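Putative beta-glucosidase (Bifidobacterium adolescentis, PDB 5WAB) hydrolyses beta-glucosidic linkages as a family 3 glycoside hydrolase and may also release terminal arabinopyranose from ginsenoside Rb2. Local coordinates at residues K113-G118 against I509-E514; S168-Q173 against E515-Y520; N503-M508 against R529-Y534. All blocks are in the same frame, centred on the assembly; numbering follows the deposited sequence.

Interaction 1 (K113-G118 against I509-E514); sequences KRNPLG and INWPGE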
ATOM      1  N   LYS A 113       5.029   3.318  -4.257  1.00 20.77           N
ATOM      2  CA  LYS A 113       4.615   4.570  -4.888  1.00 19.64           C
ATOM      3  C   LYS A 113       5.870   5.407  -5.108  1.00 19.54           C
ATOM      4  O   LYS A 113       6.215   6.295  -4.326  1.00 20.58           O
ATOM      5  CB  LYS A 113       3.584   5.286  -4.032  1.00 19.54           C
ATOM      6  CG  LYS A 113       2.394   4.411  -3.737  1.00 19.59           C
ATOM      7  CD  LYS A 113       1.301   5.112  -2.966  1.00 18.97           C
ATOM      8  CE  LYS A 113       0.263   4.080  -2.552  1.00 20.76           C
ATOM      9  NZ  LYS A 113      -0.930   4.624  -1.851  1.00 22.31           N
ATOM     10  N   ARG A 114       6.594   5.067  -6.178  1.00 18.85           N
ATOM     11  CA  ARG A 114       7.800   5.803  -6.536  1.00 18.48           C
ATOM     12  C   ARG A 114       7.484   7.265  -6.798  1.00 20.03           C
ATOM     13  O   ARG A 114       8.185   8.162  -6.318  1.00 20.28           O
ATOM     14  CB  ARG A 114       8.453   5.164  -7.758  1.00 16.42           C
ATOM     15  CG  ARG A 114       9.502   6.019  -8.447  1.00 16.49           C
ATOM     16  CD  ARG A 114      10.103   5.243  -9.609  1.00 16.68           C
ATOM     17  NE  ARG A 114      11.226   5.925 -10.240  1.00 16.79           N
ATOM     18  CZ  ARG A 114      11.179   6.461 -11.453  1.00 17.03           C
ATOM     19  NH1 ARG A 114      10.067   6.380 -12.167  1.00 17.20           N
ATOM     20  NH2 ARG A 114      12.244   7.071 -11.958  1.00 17.14           N
ATOM     21  N   ASN A 115       6.417   7.517  -7.554  1.00 20.26           N
ATOM     22  CA  ASN A 115       5.975   8.855  -7.890  1.00 20.72           C
ATOM     23  C   ASN A 115       4.473   8.943  -7.640  1.00 21.68           C
ATOM     24  O   ASN A 115       3.718   8.063  -8.093  1.00 21.64           O
ATOM     25  CB  ASN A 115       6.307   9.179  -9.344  1.00 19.79           C
ATOM     26  CG  ASN A 115       5.965  10.599  -9.712  1.00 20.05           C
ATOM     27  OD1 ASN A 115       4.800  10.988  -9.719  1.00 20.18           O
ATOM     28  ND2 ASN A 115       6.985  11.388 -10.021  1.00 17.04           N
ATOM     29  N   PRO A 116       3.999   9.977  -6.939  1.00 20.71           N
ATOM     30  CA  PRO A 116       2.572  10.044  -6.589  1.00 20.22           C
ATOM     31  C   PRO A 116       1.651  10.176  -7.787  1.00 20.65           C
ATOM     32  O   PRO A 116       0.436  10.034  -7.619  1.00 21.49           O
ATOM     33  CB  PRO A 116       2.491  11.284  -5.687  1.00 21.64           C
ATOM     34  CG  PRO A 116       3.646  12.118  -6.097  1.00 21.97           C
ATOM     35  CD  PRO A 116       4.739  11.165  -6.479  1.00 21.40           C
ATOM     36  N   LEU A 117       2.182  10.455  -8.978  1.00 22.55           N
ATOM     37  CA  LEU A 117       1.372  10.519 -10.188  1.00 21.17           C
ATOM     38  C   LEU A 117       0.993   9.145 -10.719  1.00 20.54           C
ATOM     39  O   LEU A 117       0.215   9.065 -11.675  1.00 21.27           O
ATOM     40  CB  LEU A 117       2.109  11.289 -11.284  1.00 20.01           C
ATOM     41  CG  LEU A 117       2.379  12.776 -11.058  1.00 20.52           C
ATOM     42  CD1 LEU A 117       3.140  13.322 -12.251  1.00 20.81           C
ATOM     43  CD2 LEU A 117       1.086  13.557 -10.833  1.00 18.46           C
ATOM     44  N   GLY A 118       1.536   8.075 -10.145  1.00 18.91           N
ATOM     45  CA  GLY A 118       1.231   6.729 -10.595  1.00 21.29           C
ATOM     46  C   GLY A 118      -0.251   6.412 -10.579  1.00 23.15           C
ATOM     47  O   GLY A 118      -0.920   6.594  -9.559  1.00 23.35           O
ATOM     48  N   ILE A 509      12.505  13.575 -12.930  1.00 24.53           N
ATOM     49  CA  ILE A 509      13.439  13.644 -14.046  1.00 24.54           C
ATOM     50  C   ILE A 509      13.348  12.379 -14.897  1.00 24.03           C
ATOM     51  O   ILE A 509      13.452  12.435 -16.127  1.00 25.66           O
ATOM     52  CB  ILE A 509      14.855  13.914 -13.499  1.00 26.62           C
ATOM     53  CG1 ILE A 509      15.840  14.267 -14.603  1.00 28.42           C
ATOM     54  CG2 ILE A 509      15.365  12.753 -12.652  1.00 26.70           C
ATOM     55  CD1 ILE A 509      17.171  14.703 -14.045  1.00 28.45           C
ATOM     56  N   ASN A 510      13.140  11.224 -14.265  1.00 23.18           N
ATOM     57  CA  ASN A 510      12.986   9.967 -14.989  1.00 20.78           C
ATOM     58  C   ASN A 510      11.558   9.453 -14.866  1.00 21.82           C
ATOM     59  O   ASN A 510      11.328   8.355 -14.344  1.00 19.77           O
ATOM     60  CB  ASN A 510      13.950   8.910 -14.462  1.00 18.86           C
ATOM     61  CG  ASN A 510      15.387   9.217 -14.782  1.00 19.01           C
ATOM     62  OD1 ASN A 510      15.798   9.164 -15.941  1.00 19.42           O
ATOM     63  ND2 ASN A 510      16.173   9.511 -13.753  1.00 19.25           N
ATOM     64  N   TRP A 511      10.594  10.240 -15.343  1.00 20.94           N
ATOM     65  CA  TRP A 511       9.188   9.893 -15.260  1.00 20.54           C
ATOM     66  C   TRP A 511       8.437  10.521 -16.428  1.00 21.29           C
ATOM     67  O   TRP A 511       8.529  11.744 -16.616  1.00 21.81           O
ATOM     68  CB  TRP A 511       8.593  10.365 -13.931  1.00 19.19           C
ATOM     69  CG  TRP A 511       7.134  10.113 -13.794  1.00 19.15           C
ATOM     70  CD1 TRP A 511       6.123  10.908 -14.249  1.00 18.98           C
ATOM     71  CD2 TRP A 511       6.507   8.998 -13.144  1.00 19.36           C
ATOM     72  NE1 TRP A 511       4.907  10.357 -13.931  1.00 19.61           N
ATOM     73  CE2 TRP A 511       5.113   9.184 -13.253  1.00 18.81           C
ATOM     74  CE3 TRP A 511       6.988   7.860 -12.482  1.00 18.53           C
ATOM     75  CZ2 TRP A 511       4.193   8.276 -12.728  1.00 18.01           C
ATOM     76  CZ3 TRP A 511       6.068   6.957 -11.959  1.00 16.90           C
ATOM     77  CH2 TRP A 511       4.688   7.174 -12.084  1.00 15.70           C
ATOM     78  N   PRO A 512       7.694   9.730 -17.225  1.00 22.10           N
ATOM     79  CA  PRO A 512       7.500   8.281 -17.115  1.00 19.83           C
ATOM     80  C   PRO A 512       8.450   7.457 -17.974  1.00 20.89           C
ATOM     81  O   PRO A 512       8.180   6.278 -18.221  1.00 20.51           O
ATOM     82  CB  PRO A 512       6.074   8.099 -17.618  1.00 20.28           C
ATOM     83  CG  PRO A 512       5.971   9.129 -18.700  1.00 21.92           C
ATOM     84  CD  PRO A 512       6.809  10.310 -18.252  1.00 21.96           C
ATOM     85  N   GLY A 513       9.534   8.064 -18.434  1.00 20.10           N
ATOM     86  CA  GLY A 513      10.469   7.383 -19.302  1.00 17.35           C
ATOM     87  C   GLY A 513      10.193   7.665 -20.764  1.00 18.35           C
ATOM     88  O   GLY A 513       9.328   8.465 -21.131  1.00 16.77           O
ATOM     89  N   GLU A 514      10.944   6.964 -21.613  1.00 18.94           N
ATOM     90  CA  GLU A 514      10.914   7.207 -23.047  1.00 20.44           C
ATOM     91  C   GLU A 514      11.436   5.982 -23.779  1.00 20.52           C
ATOM     92  O   GLU A 514      12.274   5.245 -23.256  1.00 24.00           O
ATOM     93  CB  GLU A 514      11.761   8.426 -23.409  1.00 19.18           C
ATOM     94  CG  GLU A 514      13.236   8.175 -23.194  1.00 19.31           C
ATOM     95  CD  GLU A 514      14.032   9.444 -23.136  1.00 20.46           C
ATOM     96  OE1 GLU A 514      13.506  10.439 -22.599  1.00 20.43           O
ATOM     97  OE2 GLU A 514      15.181   9.441 -23.624  1.00 20.18           O
TER
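Trp511 has CG anti to its backbone N (chi1 177°), which carries the indole across to the loop 113-118, and Arg114 and Asn115 adopt the same anti first torsion from the other side. Asn115 thereby lays its amide almost flat on the indole, the two planes 15° apart, with CB 3.5 Å from the centroid of the six-membered ring in a CH-pi contact. The amide is held in that attitude by its own ends: OD1 accepts from Leu117 N at 2.8 Å, an Asx turn inside the type I turn from Asn115 to Gly118, while ND2 donates to Ser507 OG. An asparagine fits here because its short amide can close the turn and stack at once. Leu117 CB lies 3.9 Å from Trp511 CZ2, and Gly118 N is 3.7 Å from the same Trp511 CZ2. Arg114, extended from CG to NE, runs past the indole edge and grips Asn510 O end-on, NH2 at 2.9 Å and the more bent NH1 bond at 3.2 Å. Its NE forms a salt bridge with Glu522. An alanine at Trp511 would remove the indole under the Asn115 amide and beside Leu117, and would probably leave the two loops less firmly packed. The contact joins the loop between strand 102-106 and helix 129-144 of the N-terminal domain to the loop leading into strand 517-519.

Interaction 2 (S168-Q173 against E515-Y520); sequences SANISQ and EGHVDY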
ATOM      1  N   SER A 168      10.631  -1.012 -19.797  1.00 24.10           N
ATOM      2  CA  SER A 168      11.603  -1.690 -18.959  1.00 23.42           C
ATOM      3  C   SER A 168      11.979  -0.764 -17.812  1.00 24.26           C
ATOM      4  O   SER A 168      12.577   0.294 -18.032  1.00 26.02           O
ATOM      5  CB  SER A 168      12.838  -2.073 -19.772  1.00 23.64           C
ATOM      6  OG  SER A 168      13.899  -2.497 -18.931  1.00 24.04           O
ATOM      7  N   ALA A 169      11.639  -1.162 -16.594  1.00 23.12           N
ATOM      8  CA  ALA A 169      12.107  -0.435 -15.425  1.00 22.47           C
ATOM      9  C   ALA A 169      13.555  -0.841 -15.209  1.00 20.97           C
ATOM     10  O   ALA A 169      13.835  -1.980 -14.824  1.00 19.44           O
ATOM     11  CB  ALA A 169      11.244  -0.742 -14.204  1.00 22.30           C
ATOM     12  N   ASN A 170      14.475   0.079 -15.489  1.00 20.04           N
ATOM     13  CA  ASN A 170      15.906  -0.159 -15.338  1.00 17.70           C
ATOM     14  C   ASN A 170      16.324   0.315 -13.951  1.00 18.19           C
ATOM     15  O   ASN A 170      16.381   1.522 -13.683  1.00 18.58           O
ATOM     16  CB  ASN A 170      16.688   0.542 -16.447  1.00 17.82           C
ATOM     17  CG  ASN A 170      16.342   0.008 -17.825  1.00 20.04           C
ATOM     18  OD1 ASN A 170      16.004  -1.167 -17.974  1.00 20.36           O
ATOM     19  ND2 ASN A 170      16.415   0.866 -18.839  1.00 16.83           N
ATOM     20  N   ILE A 171      16.612  -0.641 -13.075  1.00 17.99           N
ATOM     21  CA  ILE A 171      16.767  -0.404 -11.647  1.00 17.90           C
ATOM     22  C   ILE A 171      18.067  -1.038 -11.182  1.00 18.04           C
ATOM     23  O   ILE A 171      18.411  -2.146 -11.606  1.00 19.38           O
ATOM     24  CB  ILE A 171      15.581  -1.003 -10.860  1.00 18.28           C
ATOM     25  CG1 ILE A 171      14.253  -0.623 -11.514  1.00 16.72           C
ATOM     26  CG2 ILE A 171      15.622  -0.560  -9.400  1.00 17.97           C
ATOM     27  CD1 ILE A 171      13.062  -1.269 -10.863  1.00 16.74           C
ATOM     28  N   SER A 172      18.794  -0.335 -10.317  1.00 18.17           N
ATOM     29  CA  SER A 172      19.982  -0.924  -9.716  1.00 17.88           C
ATOM     30  C   SER A 172      19.585  -2.020  -8.730  1.00 19.06           C
ATOM     31  O   SER A 172      18.454  -2.074  -8.238  1.00 18.03           O
ATOM     32  CB  SER A 172      20.810   0.131  -8.991  1.00 17.46           C
ATOM     33  OG  SER A 172      20.160   0.513  -7.798  1.00 18.83           O
ATOM     34  N   GLN A 173      20.551  -2.891  -8.425  1.00 21.09           N
ATOM     35  CA  GLN A 173      20.292  -3.983  -7.490  1.00 22.62           C
ATOM     36  C   GLN A 173      19.960  -3.467  -6.095  1.00 23.17           C
ATOM     37  O   GLN A 173      19.011  -3.950  -5.466  1.00 22.82           O
ATOM     38  CB  GLN A 173      21.482  -4.937  -7.454  1.00 24.20           C
ATOM     39  CG  GLN A 173      21.553  -5.791  -8.706  1.00 25.90           C
ATOM     40  CD  GLN A 173      20.265  -6.565  -8.935  1.00 27.09           C
ATOM     41  OE1 GLN A 173      19.599  -6.398  -9.957  1.00 28.66           O
ATOM     42  NE2 GLN A 173      19.914  -7.428  -7.984  1.00 27.53           N
ATOM     43  N   GLU A 515      10.933   5.780 -24.997  1.00 18.86           N
ATOM     44  CA  GLU A 515      11.466   4.772 -25.916  1.00 20.91           C
ATOM     45  C   GLU A 515      11.557   3.400 -25.249  1.00 19.68           C
ATOM     46  O   GLU A 515      12.569   2.700 -25.344  1.00 17.60           O
ATOM     47  CB  GLU A 515      12.831   5.211 -26.454  1.00 23.45           C
ATOM     48  CG  GLU A 515      12.781   6.477 -27.295  1.00 26.72           C
ATOM     49  CD  GLU A 515      14.089   6.769 -28.018  1.00 27.77           C
ATOM     50  OE1 GLU A 515      15.170   6.570 -27.425  1.00 27.25           O
ATOM     51  OE2 GLU A 515      14.032   7.202 -29.187  1.00 28.72           O
ATOM     52  N   GLY A 516      10.504   3.035 -24.521  1.00 18.97           N
ATOM     53  CA  GLY A 516      10.403   1.713 -23.945  1.00 16.62           C
ATOM     54  C   GLY A 516      11.163   1.483 -22.657  1.00 17.14           C
ATOM     55  O   GLY A 516      11.258   0.331 -22.220  1.00 17.13           O
ATOM     56  N   HIS A 517      11.721   2.517 -22.032  1.00 16.96           N
ATOM     57  CA  HIS A 517      12.446   2.298 -20.791  1.00 18.17           C
ATOM     58  C   HIS A 517      12.328   3.508 -19.880  1.00 18.90           C
ATOM     59  O   HIS A 517      12.172   4.639 -20.340  1.00 19.68           O
ATOM     60  CB  HIS A 517      13.921   1.983 -21.044  1.00 20.47           C
ATOM     61  CG  HIS A 517      14.695   3.115 -21.643  1.00 23.44           C
ATOM     62  ND1 HIS A 517      15.426   4.003 -20.882  1.00 24.30           N
ATOM     63  CD2 HIS A 517      14.877   3.487 -22.932  1.00 24.60           C
ATOM     64  CE1 HIS A 517      16.012   4.880 -21.677  1.00 25.07           C
ATOM     65  NE2 HIS A 517      15.696   4.588 -22.927  1.00 24.47           N
ATOM     66  N   VAL A 518      12.409   3.249 -18.576  1.00 16.99           N
ATOM     67  CA  VAL A 518      12.436   4.289 -17.554  1.00 18.63           C
ATOM     68  C   VAL A 518      13.517   3.919 -16.537  1.00 19.03           C
ATOM     69  O   VAL A 518      13.480   2.831 -15.950  1.00 16.89           O
ATOM     70  CB  VAL A 518      11.064   4.480 -16.875  1.00 19.75           C
ATOM     71  CG1 VAL A 518      10.483   3.152 -16.387  1.00 19.24           C
ATOM     72  CG2 VAL A 518      11.152   5.493 -15.754  1.00 20.39           C
ATOM     73  N   ASP A 519      14.501   4.801 -16.366  1.00 20.29           N
ATOM     74  CA  ASP A 519      15.669   4.535 -15.536  1.00 19.71           C
ATOM     75  C   ASP A 519      15.438   5.081 -14.131  1.00 20.76           C
ATOM     76  O   ASP A 519      15.235   6.286 -13.953  1.00 19.74           O
ATOM     77  CB  ASP A 519      16.914   5.167 -16.153  1.00 19.94           C
ATOM     78  CG  ASP A 519      17.135   4.731 -17.583  1.00 23.82           C
ATOM     79  OD1 ASP A 519      16.565   3.690 -17.983  1.00 24.97           O
ATOM     80  OD2 ASP A 519      17.885   5.420 -18.307  1.00 25.21           O
ATOM     81  N   TYR A 520      15.447   4.201 -13.132  1.00 21.44           N
ATOM     82  CA  TYR A 520      15.229   4.630 -11.749  1.00 21.26           C
ATOM     83  C   TYR A 520      16.507   5.289 -11.221  1.00 22.48           C
ATOM     84  O   TYR A 520      17.194   4.789 -10.326  1.00 25.90           O
ATOM     85  CB  TYR A 520      14.805   3.452 -10.888  1.00 19.38           C
ATOM     86  CG  TYR A 520      13.384   2.976 -11.110  1.00 18.65           C
ATOM     87  CD1 TYR A 520      12.684   3.279 -12.279  1.00 18.37           C
ATOM     88  CD2 TYR A 520      12.745   2.205 -10.150  1.00 17.91           C
ATOM     89  CE1 TYR A 520      11.382   2.830 -12.468  1.00 18.38           C
ATOM     90  CE2 TYR A 520      11.457   1.756 -10.329  1.00 17.92           C
ATOM     91  CZ  TYR A 520      10.780   2.065 -11.484  1.00 17.75           C
ATOM     92  OH  TYR A 520       9.498   1.599 -11.634  1.00 17.06           O
TER
HETATM   93  O   HOH W   1      18.219   2.258  -9.773  1.00 29.35           O
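Strands 168-170 and 517-519 pair in parallel, forming one side of a small mixed sheet in which a strand of the C-terminal family region adds itself to the edge of one from the N-terminal region. Backbone hydrogen bonds set the register: Ser168 N to Gly516 O, Val518 N to Ser168 O, Asn170 N to Val518 O and Tyr520 N to Asn170 O, the last 2.9 Å long. The positive phi of Gly516, easy for glycine, helps the chain turn into the strand. A second, side-chain network lies on the face carrying Ser168, Asn170, His517 and Asp519. Asn170 ND2 donates to Asp519 OD1 at 3.0 Å, nearly along the C-O axis, and His517 ND1 reaches the same oxygen from above the carboxylate plane. Two donors on one oxygen would probably favour a charged carboxylate. Asn170 suits its place by working both ways, since its OD1 accepts from Ser168 OG at 2.7 Å. Apolar contacts gather round Tyr520, whose ring receives Ile171 CG1 over one face at 3.8 Å from the centroid. Ala169 CB touches the ring separately, 3.9 Å from Tyr520 CZ. The Tyr520 hydroxyl is hydrogen-bonded to Asn159, and Arg114 makes a cation-pi contact with the ring. Beyond the paired strands, water 1 accepts from Ser172 N at 2.7 Å and donates to Tyr520 O.

Interaction 3 (N503-M508 against R529-Y534); sequences NDDPSM and RYYDTY
Pro506 and Tyr530 make, with the tip of Tyr531, the close-packed half of this contact. The pyrrolidine lies over one face of the Tyr530 ring, Pro506 CG 3.6 Å from Tyr530 CG and Pro506 CB 4.0 Å from the ring centroid in a CH-pi contact. Tyr530 CG, anti to the backbone N (chi1 170°), carries the ring to the proline, and chi2 of 81° turns its face; the rigid, flat-sided proline suits an aromatic face. Tyr531 OH lies 3.5 Å from Asp505 CA. Proline also fits the second position of the type I turn from Asp505 to Met508, where its phi of -68° is natural. An Asx turn braces the same bend: Asp505 OD1 takes Ser507 N on its anti lone pair at 2.9 Å, and Ser507 OG, 2.7 Å away, from above the carboxylate plane. The turn thus presents its proline to helix 528-531, both in the C-terminal family region. Toward Asp504, which is partly exposed, the fit is looser. Asp504 O rests 3.8 Å from Tyr530 CE2, and Asp504 CB is 3.9 Å from Tyr531 CE1. Next to this contact, Arg529 forms salt bridges with Asp128 and Glu601, and Asp532 with Arg653.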
ATOM      1  N   ASN A 503       7.874  18.690  -8.992  1.00 28.74           N
ATOM      2  CA  ASN A 503       9.237  18.838  -9.491  1.00 29.81           C
ATOM      3  C   ASN A 503      10.282  18.744  -8.390  1.00 27.90           C
ATOM      4  O   ASN A 503      11.477  18.834  -8.689  1.00 28.40           O
ATOM      5  CB  ASN A 503       9.382  20.160 -10.240  1.00 32.36           C
ATOM      6  CG  ASN A 503       8.648  20.157 -11.559  1.00 34.95           C
ATOM      7  OD1 ASN A 503       8.250  19.102 -12.051  1.00 36.49           O
ATOM      8  ND2 ASN A 503       8.465  21.331 -12.141  1.00 36.22           N
ATOM      9  N   ASP A 504       9.872  18.591  -7.132  1.00 26.60           N
ATOM     10  CA  ASP A 504      10.822  18.295  -6.070  1.00 27.19           C
ATOM     11  C   ASP A 504      11.145  16.811  -5.987  1.00 26.56           C
ATOM     12  O   ASP A 504      12.196  16.448  -5.448  1.00 26.53           O
ATOM     13  CB  ASP A 504      10.283  18.787  -4.725  1.00 27.17           C
ATOM     14  CG  ASP A 504      10.048  20.288  -4.703  1.00 28.01           C
ATOM     15  OD1 ASP A 504      10.720  21.015  -5.466  1.00 27.21           O
ATOM     16  OD2 ASP A 504       9.181  20.737  -3.924  1.00 29.26           O
ATOM     17  N   ASP A 505      10.264  15.958  -6.506  1.00 26.29           N
ATOM     18  CA  ASP A 505      10.458  14.512  -6.437  1.00 24.65           C
ATOM     19  C   ASP A 505      11.672  14.103  -7.260  1.00 22.69           C
ATOM     20  O   ASP A 505      11.759  14.452  -8.444  1.00 22.33           O
ATOM     21  CB  ASP A 505       9.215  13.782  -6.950  1.00 25.81           C
ATOM     22  CG  ASP A 505       9.194  12.311  -6.566  1.00 25.52           C
ATOM     23  OD1 ASP A 505      10.179  11.597  -6.850  1.00 24.12           O
ATOM     24  OD2 ASP A 505       8.172  11.869  -5.993  1.00 25.93           O
ATOM     25  N   PRO A 506      12.616  13.352  -6.685  1.00 20.95           N
ATOM     26  CA  PRO A 506      13.836  13.004  -7.427  1.00 19.29           C
ATOM     27  C   PRO A 506      13.592  12.058  -8.588  1.00 18.47           C
ATOM     28  O   PRO A 506      14.514  11.845  -9.390  1.00 19.02           O
ATOM     29  CB  PRO A 506      14.716  12.348  -6.358  1.00 19.22           C
ATOM     30  CG  PRO A 506      13.746  11.790  -5.384  1.00 19.72           C
ATOM     31  CD  PRO A 506      12.605  12.767  -5.334  1.00 20.37           C
ATOM     32  N   SER A 507      12.389  11.494  -8.708  1.00 16.76           N
ATOM     33  CA  SER A 507      12.030  10.619  -9.816  1.00 17.96           C
ATOM     34  C   SER A 507      11.441  11.368 -11.006  1.00 21.02           C
ATOM     35  O   SER A 507      11.358  10.796 -12.102  1.00 20.60           O
ATOM     36  CB  SER A 507      11.009   9.582  -9.357  1.00 17.05           C
ATOM     37  OG  SER A 507       9.763  10.210  -9.087  1.00 17.10           O
ATOM     38  N   MET A 508      11.030  12.626 -10.822  1.00 21.27           N
ATOM     39  CA  MET A 508      10.320  13.326 -11.887  1.00 23.80           C
ATOM     40  C   MET A 508      11.192  13.487 -13.124  1.00 24.17           C
ATOM     41  O   MET A 508      10.685  13.527 -14.251  1.00 24.05           O
ATOM     42  CB  MET A 508       9.854  14.687 -11.376  1.00 26.39           C
ATOM     43  CG  MET A 508       8.832  15.350 -12.251  1.00 29.64           C
ATOM     44  SD  MET A 508       7.436  14.259 -12.555  1.00 31.77           S
ATOM     45  CE  MET A 508       6.389  15.365 -13.502  1.00 32.54           C
ATOM     46  N   ARG A 529      12.894   9.441   1.774  1.00 17.38           N
ATOM     47  CA  ARG A 529      14.300   9.061   1.812  1.00 17.50           C
ATOM     48  C   ARG A 529      15.172  10.112   1.141  1.00 17.57           C
ATOM     49  O   ARG A 529      16.305  10.345   1.572  1.00 18.62           O
ATOM     50  CB  ARG A 529      14.489   7.704   1.139  1.00 16.76           C
ATOM     51  CG  ARG A 529      14.044   6.542   1.980  1.00 16.76           C
ATOM     52  CD  ARG A 529      14.027   5.243   1.179  1.00 16.24           C
ATOM     53  NE  ARG A 529      14.004   4.077   2.053  1.00 15.32           N
ATOM     54  CZ  ARG A 529      12.913   3.620   2.660  1.00 15.51           C
ATOM     55  NH1 ARG A 529      11.747   4.227   2.494  1.00 13.92           N
ATOM     56  NH2 ARG A 529      12.992   2.554   3.440  1.00 18.92           N
ATOM     57  N   TYR A 530      14.658  10.762   0.098  1.00 17.81           N
ATOM     58  CA  TYR A 530      15.387  11.855  -0.531  1.00 20.91           C
ATOM     59  C   TYR A 530      15.172  13.166   0.221  1.00 23.47           C
ATOM     60  O   TYR A 530      16.124  13.915   0.468  1.00 23.67           O
ATOM     61  CB  TYR A 530      14.954  12.009  -1.991  1.00 20.38           C
ATOM     62  CG  TYR A 530      15.484  13.265  -2.634  1.00 21.62           C
ATOM     63  CD1 TYR A 530      16.781  13.322  -3.119  1.00 22.47           C
ATOM     64  CD2 TYR A 530      14.701  14.410  -2.725  1.00 23.55           C
ATOM     65  CE1 TYR A 530      17.280  14.472  -3.699  1.00 23.81           C
ATOM     66  CE2 TYR A 530      15.196  15.570  -3.297  1.00 23.65           C
ATOM     67  CZ  TYR A 530      16.482  15.592  -3.781  1.00 24.34           C
ATOM     68  OH  TYR A 530      16.976  16.737  -4.355  1.00 27.29           O
ATOM     69  N   TYR A 531      13.916  13.467   0.574  1.00 24.17           N
ATOM     70  CA  TYR A 531      13.600  14.755   1.185  1.00 24.40           C
ATOM     71  C   TYR A 531      14.336  14.937   2.504  1.00 25.41           C
ATOM     72  O   TYR A 531      14.910  16.002   2.762  1.00 25.42           O
ATOM     73  CB  TYR A 531      12.090  14.870   1.404  1.00 24.07           C
ATOM     74  CG  TYR A 531      11.264  14.953   0.138  1.00 24.86           C
ATOM     75  CD1 TYR A 531      11.515  15.921  -0.834  1.00 25.39           C
ATOM     76  CD2 TYR A 531      10.244  14.039  -0.099  1.00 24.35           C
ATOM     77  CE1 TYR A 531      10.753  15.982  -1.995  1.00 24.47           C
ATOM     78  CE2 TYR A 531       9.488  14.089  -1.248  1.00 23.74           C
ATOM     79  CZ  TYR A 531       9.741  15.057  -2.190  1.00 24.48           C
ATOM     80  OH  TYR A 531       8.970  15.079  -3.328  1.00 24.89           O
ATOM     81  N   ASP A 532      14.349  13.905   3.346  1.00 25.92           N
ATOM     82  CA  ASP A 532      14.957  14.026   4.664  1.00 26.75           C
ATOM     83  C   ASP A 532      16.478  14.006   4.610  1.00 26.56           C
ATOM     84  O   ASP A 532      17.126  14.409   5.579  1.00 27.61           O
ATOM     85  CB  ASP A 532      14.439  12.914   5.579  1.00 26.94           C
ATOM     86  CG  ASP A 532      12.919  12.956   5.750  1.00 28.30           C
ATOM     87  OD1 ASP A 532      12.275  13.918   5.270  1.00 28.22           O
ATOM     88  OD2 ASP A 532      12.368  12.018   6.360  1.00 28.60           O
ATOM     89  N   THR A 533      17.060  13.545   3.511  1.00 26.93           N
ATOM     90  CA  THR A 533      18.510  13.491   3.386  1.00 26.05           C
ATOM     91  C   THR A 533      19.104  14.786   2.853  1.00 27.82           C
ATOM     92  O   THR A 533      20.208  15.168   3.263  1.00 27.68           O
ATOM     93  CB  THR A 533      18.903  12.330   2.473  1.00 23.72           C
ATOM     94  OG1 THR A 533      18.283  11.132   2.954  1.00 22.79           O
ATOM     95  CG2 THR A 533      20.416  12.151   2.440  1.00 23.58           C
ATOM     96  N   TYR A 534      18.395  15.475   1.955  1.00 29.35           N
ATOM     97  CA  TYR A 534      18.904  16.685   1.323  1.00 31.46           C
ATOM     98  C   TYR A 534      18.199  17.943   1.823  1.00 31.61           C
ATOM     99  O   TYR A 534      18.254  18.984   1.161  1.00 32.71           O
ATOM    100  CB  TYR A 534      18.790  16.559  -0.195  1.00 33.14           C
ATOM    101  CG  TYR A 534      19.687  15.475  -0.731  1.00 34.81           C
ATOM    102  CD1 TYR A 534      19.255  14.159  -0.780  1.00 34.45           C
ATOM    103  CD2 TYR A 534      20.982  15.755  -1.146  1.00 36.32           C
ATOM    104  CE1 TYR A 534      20.077  13.155  -1.244  1.00 34.45           C
ATOM    105  CE2 TYR A 534      21.811  14.757  -1.617  1.00 36.19           C
ATOM    106  CZ  TYR A 534      21.354  13.458  -1.662  1.00 37.46           C
ATOM    107  OH  TYR A 534      22.172  12.454  -2.129  1.00 41.74           O
TER

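In the fold
Along the chain the segments alternate, 113-118 and 168-173 coming first, then 503-508, 509-514, 515-520 and 529-534. The three segments from 503 to 520 are continuous, so one stretch of the C-terminal family region serves all three contacts in turn. The centres of interactions 1 and 2 lie about 11 Å apart and those of interactions 1 and 3 about 12 Å. Interactions 2 and 3, about 18 Å apart between centres, do not touch. Interaction 1 therefore sits between them, with Asn510 packing against Val518 and Asp519, and Pro116 on Asp505. Together they fasten this stretch to a loop and a short strand of the N-terminal domain, of the TIM-barrel clan, and to helix 528-531.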